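Local atomic coordinates of dual oxidase maturation factor 1 (Mus musculus, PDB entry 6WXU), a protein that may be required for the maturation of the dual oxidase DUOX1 and its transport from the endoplasmic reticulum to the plasma membrane. Residues V70-A83 against A241-T254. Residues are numbered along the deposited sequence; the frame is centred on the assembly and turned at random.
Sequences VNFSSEWSVGHVNA and AVLHTHHGPAFWIT
The carbonyl oxygen of Glu75 is met by the first turn of helix 249-273: Ala250 N donates to Glu75 O over 3.1 Å, coming from above the carbonyl plane, and Gly248 CA adds a CA-H...O contact at 3.2 Å. Gly248 is the N-cap residue. Beyond it, Val78 and His246 form an antiparallel hydrogen-bonded pair, with Val78 N to His246 O and His246 N to Val78 O both 2.9 Å; the His246 imidazole lies with one face over Val78 O. Strand 245-247 thus edges the sheet beside strand 77-86, at whose start Trp76 and Ser77 both face Ile103, a classic beta bulge. With CG anti to its carbonyl carbon (chi1 -77°), the Trp76 indole swings back over the helix start. Ala250 CB sits beneath the five-membered ring of Trp76, 3.9 Å from the centroid, while Trp76 CE3 meets the edge of the Phe251 ring and Trp76 NE1 donates to Val70 O at 3.3 Å. Leu221 and Phe224 also pack against this indole. Replacing Trp76 with an alanine is likely to leave Val70 O without its indole donor and to open a gap over Ala250. Thr254 OG1, against Val70 CG1, donates to Ala250 O, which Thr254 N reaches from the opposite face. Backbone pairing, probably extracellular, thereby gives way to largely apolar packing between helices 50-72 and 249-273, where indole N-H and threonine hydroxyl each bond a backbone carbonyl.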
loop_
_atom_site.group_PDB
_atom_site.type_symbol
_atom_site.label_atom_id
_atom_site.label_comp_id
_atom_site.label_asym_id
_atom_site.label_seq_id
_atom_site.Cartn_x
_atom_site.Cartn_y
_atom_site.Cartn_z
ATOM N N VAL B 70 -2.512 13.968 -29.944
ATOM C CA VAL B 70 -1.986 15.102 -29.198
ATOM C C VAL B 70 -2.518 15.106 -27.774
ATOM O O VAL B 70 -1.841 15.569 -26.851
ATOM C CB VAL B 70 -2.323 16.399 -29.952
ATOM C CG1 VAL B 70 -2.855 17.445 -29.017
ATOM C CG2 VAL B 70 -1.103 16.905 -30.679
ATOM N N ASN B 71 -3.718 14.572 -27.561
ATOM C CA ASN B 71 -4.293 14.547 -26.222
ATOM C C ASN B 71 -3.476 13.662 -25.291
ATOM O O ASN B 71 -3.139 14.063 -24.173
ATOM C CB ASN B 71 -5.742 14.069 -26.298
ATOM C CG ASN B 71 -6.506 14.321 -25.025
ATOM O OD1 ASN B 71 -6.025 14.049 -23.930
ATOM N ND2 ASN B 71 -7.712 14.845 -25.162
ATOM N N PHE B 72 -3.150 12.453 -25.732
ATOM C CA PHE B 72 -2.398 11.512 -24.917
ATOM C C PHE B 72 -0.894 11.702 -25.029
ATOM O O PHE B 72 -0.143 10.986 -24.363
ATOM C CB PHE B 72 -2.764 10.079 -25.300
ATOM C CG PHE B 72 -4.223 9.782 -25.178
ATOM C CD1 PHE B 72 -4.816 9.682 -23.938
ATOM C CD2 PHE B 72 -5.004 9.607 -26.301
ATOM C CE1 PHE B 72 -6.157 9.414 -23.820
ATOM C CE2 PHE B 72 -6.344 9.339 -26.188
ATOM C CZ PHE B 72 -6.921 9.242 -24.946
ATOM N N SER B 73 -0.441 12.642 -25.848
ATOM C CA SER B 73 0.979 12.909 -25.960
ATOM C C SER B 73 1.492 13.590 -24.701
ATOM O O SER B 73 0.731 14.138 -23.901
ATOM C CB SER B 73 1.269 13.784 -27.173
ATOM O OG SER B 73 2.647 14.082 -27.253
ATOM N N SER B 74 2.807 13.552 -24.532
ATOM C CA SER B 74 3.468 14.171 -23.395
ATOM C C SER B 74 4.597 15.063 -23.866
ATOM O O SER B 74 5.661 15.120 -23.252
ATOM C CB SER B 74 3.989 13.119 -22.424
ATOM O OG SER B 74 5.097 12.436 -22.974
ATOM N N GLU B 75 4.394 15.764 -24.970
ATOM C CA GLU B 75 5.415 16.633 -25.536
ATOM C C GLU B 75 4.851 18.015 -25.781
ATOM O O GLU B 75 5.056 18.624 -26.830
ATOM C CB GLU B 75 5.981 16.056 -26.824
ATOM C CG GLU B 75 6.668 14.724 -26.648
ATOM C CD GLU B 75 7.712 14.464 -27.707
ATOM O OE1 GLU B 75 8.306 15.439 -28.208
ATOM O OE2 GLU B 75 7.938 13.286 -28.046
ATOM N N TRP B 76 4.120 18.532 -24.799
ATOM C CA TRP B 76 3.627 19.896 -24.905
ATOM C C TRP B 76 4.717 20.900 -24.560
ATOM O O TRP B 76 4.979 21.829 -25.329
ATOM C CB TRP B 76 2.411 20.076 -24.009
ATOM C CG TRP B 76 1.176 19.495 -24.592
ATOM C CD1 TRP B 76 0.824 18.184 -24.618
ATOM C CD2 TRP B 76 0.122 20.207 -25.239
ATOM N NE1 TRP B 76 -0.386 18.032 -25.241
ATOM C CE2 TRP B 76 -0.838 19.263 -25.633
ATOM C CE3 TRP B 76 -0.104 21.554 -25.526
ATOM C CZ2 TRP B 76 -2.005 19.622 -26.291
ATOM C CZ3 TRP B 76 -1.259 21.905 -26.178
ATOM C CH2 TRP B 76 -2.194 20.947 -26.555
ATOM N N SER B 77 5.370 20.726 -23.416
ATOM C CA SER B 77 6.552 21.503 -23.075
ATOM C C SER B 77 7.673 20.537 -22.732
ATOM O O SER B 77 7.486 19.635 -21.912
ATOM C CB SER B 77 6.285 22.462 -21.916
ATOM O OG SER B 77 5.939 21.762 -20.742
ATOM N N VAL B 78 8.825 20.712 -23.371
ATOM C CA VAL B 78 9.919 19.757 -23.276
ATOM C C VAL B 78 11.213 20.487 -22.953
ATOM O O VAL B 78 11.409 21.645 -23.329
ATOM C CB VAL B 78 10.079 18.940 -24.575
ATOM C CG1 VAL B 78 8.837 18.128 -24.850
ATOM C CG2 VAL B 78 10.376 19.852 -25.738
ATOM N N GLY B 79 12.103 19.793 -22.247
ATOM C CA GLY B 79 13.416 20.323 -21.950
ATOM C C GLY B 79 14.437 19.205 -21.950
ATOM O O GLY B 79 14.096 18.025 -21.851
ATOM N N HIS B 80 15.704 19.594 -22.058
ATOM C CA HIS B 80 16.772 18.624 -22.252
ATOM C C HIS B 80 18.105 19.269 -21.912
ATOM O O HIS B 80 18.329 20.437 -22.232
ATOM C CB HIS B 80 16.784 18.113 -23.694
ATOM C CG HIS B 80 17.826 17.075 -23.959
ATOM N ND1 HIS B 80 17.640 15.743 -23.663
ATOM C CD2 HIS B 80 19.066 17.172 -24.494
ATOM C CE1 HIS B 80 18.720 15.064 -24.003
ATOM N NE2 HIS B 80 19.602 15.908 -24.507
ATOM N N VAL B 81 18.987 18.500 -21.275
ATOM C CA VAL B 81 20.315 18.983 -20.914
ATOM C C VAL B 81 21.206 17.777 -20.663
ATOM O O VAL B 81 20.728 16.688 -20.351
ATOM C CB VAL B 81 20.258 19.917 -19.678
ATOM C CG1 VAL B 81 20.118 19.116 -18.404
ATOM C CG2 VAL B 81 21.483 20.798 -19.623
ATOM N N ASN B 82 22.511 17.971 -20.818
ATOM C CA ASN B 82 23.517 16.949 -20.562
ATOM C C ASN B 82 24.341 17.381 -19.359
ATOM O O ASN B 82 24.980 18.437 -19.394
ATOM C CB ASN B 82 24.405 16.747 -21.789
ATOM C CG ASN B 82 25.615 15.887 -21.503
ATOM O OD1 ASN B 82 25.534 14.662 -21.511
ATOM N ND2 ASN B 82 26.749 16.525 -21.264
ATOM N N ALA B 83 24.331 16.571 -18.303
ATOM C CA ALA B 83 24.953 16.954 -17.045
ATOM C C ALA B 83 25.627 15.754 -16.401
ATOM O O ALA B 83 25.371 14.604 -16.761
ATOM C CB ALA B 83 23.927 17.547 -16.077
ATOM N N ALA B 241 24.588 22.138 -14.687
ATOM C CA ALA B 241 23.758 22.393 -15.852
ATOM C C ALA B 241 22.371 22.844 -15.425
ATOM O O ALA B 241 21.826 22.346 -14.438
ATOM C CB ALA B 241 23.649 21.149 -16.729
ATOM N N VAL B 242 21.807 23.781 -16.178
ATOM C CA VAL B 242 20.448 24.258 -15.964
ATOM C C VAL B 242 19.554 23.653 -17.034
ATOM O O VAL B 242 19.996 23.351 -18.147
ATOM C CB VAL B 242 20.387 25.798 -15.982
ATOM C CG1 VAL B 242 21.584 26.368 -15.268
ATOM C CG2 VAL B 242 20.348 26.312 -17.398
ATOM N N LEU B 243 18.287 23.456 -16.694
ATOM C CA LEU B 243 17.324 22.824 -17.585
ATOM C C LEU B 243 16.243 23.837 -17.930
ATOM O O LEU B 243 15.536 24.321 -17.042
ATOM C CB LEU B 243 16.722 21.577 -16.937
ATOM C CG LEU B 243 16.185 20.459 -17.828
ATOM C CD1 LEU B 243 16.072 19.185 -17.038
ATOM C CD2 LEU B 243 14.840 20.823 -18.378
ATOM N N HIS B 244 16.122 24.156 -19.214
ATOM C CA HIS B 244 15.128 25.097 -19.707
ATOM C C HIS B 244 14.114 24.344 -20.549
ATOM O O HIS B 244 14.490 23.526 -21.392
ATOM C CB HIS B 244 15.782 26.201 -20.536
ATOM C CG HIS B 244 16.624 27.139 -19.733
ATOM N ND1 HIS B 244 17.853 27.590 -20.163
ATOM C CD2 HIS B 244 16.411 27.721 -18.530
ATOM C CE1 HIS B 244 18.362 28.405 -19.258
ATOM N NE2 HIS B 244 17.507 28.502 -18.257
ATOM N N THR B 245 12.835 24.615 -20.318
ATOM C CA THR B 245 11.759 23.984 -21.063
ATOM C C THR B 245 11.138 24.983 -22.025
ATOM O O THR B 245 10.933 26.149 -21.678
ATOM C CB THR B 245 10.684 23.437 -20.127
ATOM O OG1 THR B 245 10.029 24.527 -19.474
ATOM C CG2 THR B 245 11.301 22.532 -19.088
ATOM N N HIS B 246 10.845 24.519 -23.238
ATOM C CA HIS B 246 10.159 25.331 -24.232
ATOM C C HIS B 246 8.970 24.563 -24.789
ATOM O O HIS B 246 8.631 23.493 -24.282
ATOM C CB HIS B 246 11.118 25.733 -25.346
ATOM C CG HIS B 246 11.951 24.603 -25.858
ATOM N ND1 HIS B 246 13.316 24.551 -25.692
ATOM C CD2 HIS B 246 11.610 23.477 -26.528
ATOM C CE1 HIS B 246 13.782 23.442 -26.241
ATOM N NE2 HIS B 246 12.767 22.774 -26.755
ATOM N N HIS B 247 8.331 25.090 -25.827
ATOM C CA HIS B 247 7.131 24.471 -26.369
ATOM C C HIS B 247 7.489 23.258 -27.211
ATOM O O HIS B 247 8.321 23.345 -28.117
ATOM C CB HIS B 247 6.345 25.476 -27.200
ATOM C CG HIS B 247 5.609 26.485 -26.381
ATOM N ND1 HIS B 247 5.677 27.837 -26.629
ATOM C CD2 HIS B 247 4.787 26.338 -25.317
ATOM C CE1 HIS B 247 4.930 28.480 -25.751
ATOM N NE2 HIS B 247 4.378 27.593 -24.944
ATOM N N GLY B 248 6.844 22.134 -26.924
ATOM C CA GLY B 248 7.161 20.892 -27.581
ATOM C C GLY B 248 6.481 20.741 -28.921
ATOM O O GLY B 248 5.878 21.677 -29.448
ATOM N N PRO B 249 6.578 19.548 -29.509
ATOM C CA PRO B 249 5.940 19.328 -30.811
ATOM C C PRO B 249 4.426 19.280 -30.754
ATOM O O PRO B 249 3.781 19.674 -31.730
ATOM C CB PRO B 249 6.526 17.985 -31.263
ATOM C CG PRO B 249 7.773 17.834 -30.483
ATOM C CD PRO B 249 7.482 18.448 -29.156
ATOM N N ALA B 250 3.832 18.803 -29.659
ATOM C CA ALA B 250 2.377 18.712 -29.610
ATOM C C ALA B 250 1.733 20.087 -29.668
ATOM O O ALA B 250 0.650 20.243 -30.243
ATOM C CB ALA B 250 1.933 17.967 -28.357
ATOM N N PHE B 251 2.393 21.094 -29.102
ATOM C CA PHE B 251 1.879 22.456 -29.162
ATOM C C PHE B 251 1.759 22.932 -30.605
ATOM O O PHE B 251 0.689 23.371 -31.044
ATOM C CB PHE B 251 2.795 23.372 -28.356
ATOM C CG PHE B 251 2.223 24.727 -28.089
ATOM C CD1 PHE B 251 1.446 24.955 -26.972
ATOM C CD2 PHE B 251 2.480 25.778 -28.943
ATOM C CE1 PHE B 251 0.927 26.201 -26.722
ATOM C CE2 PHE B 251 1.964 27.024 -28.698
ATOM C CZ PHE B 251 1.186 27.235 -27.586
ATOM N N TRP B 252 2.847 22.832 -31.368
ATOM C CA TRP B 252 2.833 23.333 -32.735
ATOM C C TRP B 252 1.989 22.462 -33.652
ATOM O O TRP B 252 1.410 22.965 -34.619
ATOM C CB TRP B 252 4.258 23.435 -33.263
ATOM C CG TRP B 252 5.153 24.246 -32.394
ATOM C CD1 TRP B 252 6.204 23.795 -31.662
ATOM C CD2 TRP B 252 5.071 25.652 -32.157
ATOM N NE1 TRP B 252 6.789 24.834 -30.986
ATOM C CE2 TRP B 252 6.110 25.986 -31.274
ATOM C CE3 TRP B 252 4.222 26.663 -32.608
ATOM C CZ2 TRP B 252 6.323 27.284 -30.835
ATOM C CZ3 TRP B 252 4.434 27.949 -32.170
ATOM C CH2 TRP B 252 5.475 28.250 -31.293
ATOM N N ILE B 253 1.900 21.164 -33.369
ATOM C CA ILE B 253 1.030 20.298 -34.154
ATOM C C ILE B 253 -0.426 20.706 -33.979
ATOM O O ILE B 253 -1.184 20.791 -34.954
ATOM C CB ILE B 253 1.260 18.829 -33.767
ATOM C CG1 ILE B 253 2.569 18.325 -34.367
ATOM C CG2 ILE B 253 0.115 17.981 -34.226
ATOM C CD1 ILE B 253 2.601 18.381 -35.871
ATOM N N THR B 254 -0.842 20.967 -32.736
ATOM C CA THR B 254 -2.207 21.425 -32.498
ATOM C C THR B 254 -2.460 22.765 -33.171
ATOM O O THR B 254 -3.531 22.984 -33.747
ATOM C CB THR B 254 -2.474 21.518 -31.000
ATOM O OG1 THR B 254 -2.307 20.227 -30.410
ATOM C CG2 THR B 254 -3.880 21.999 -30.741
#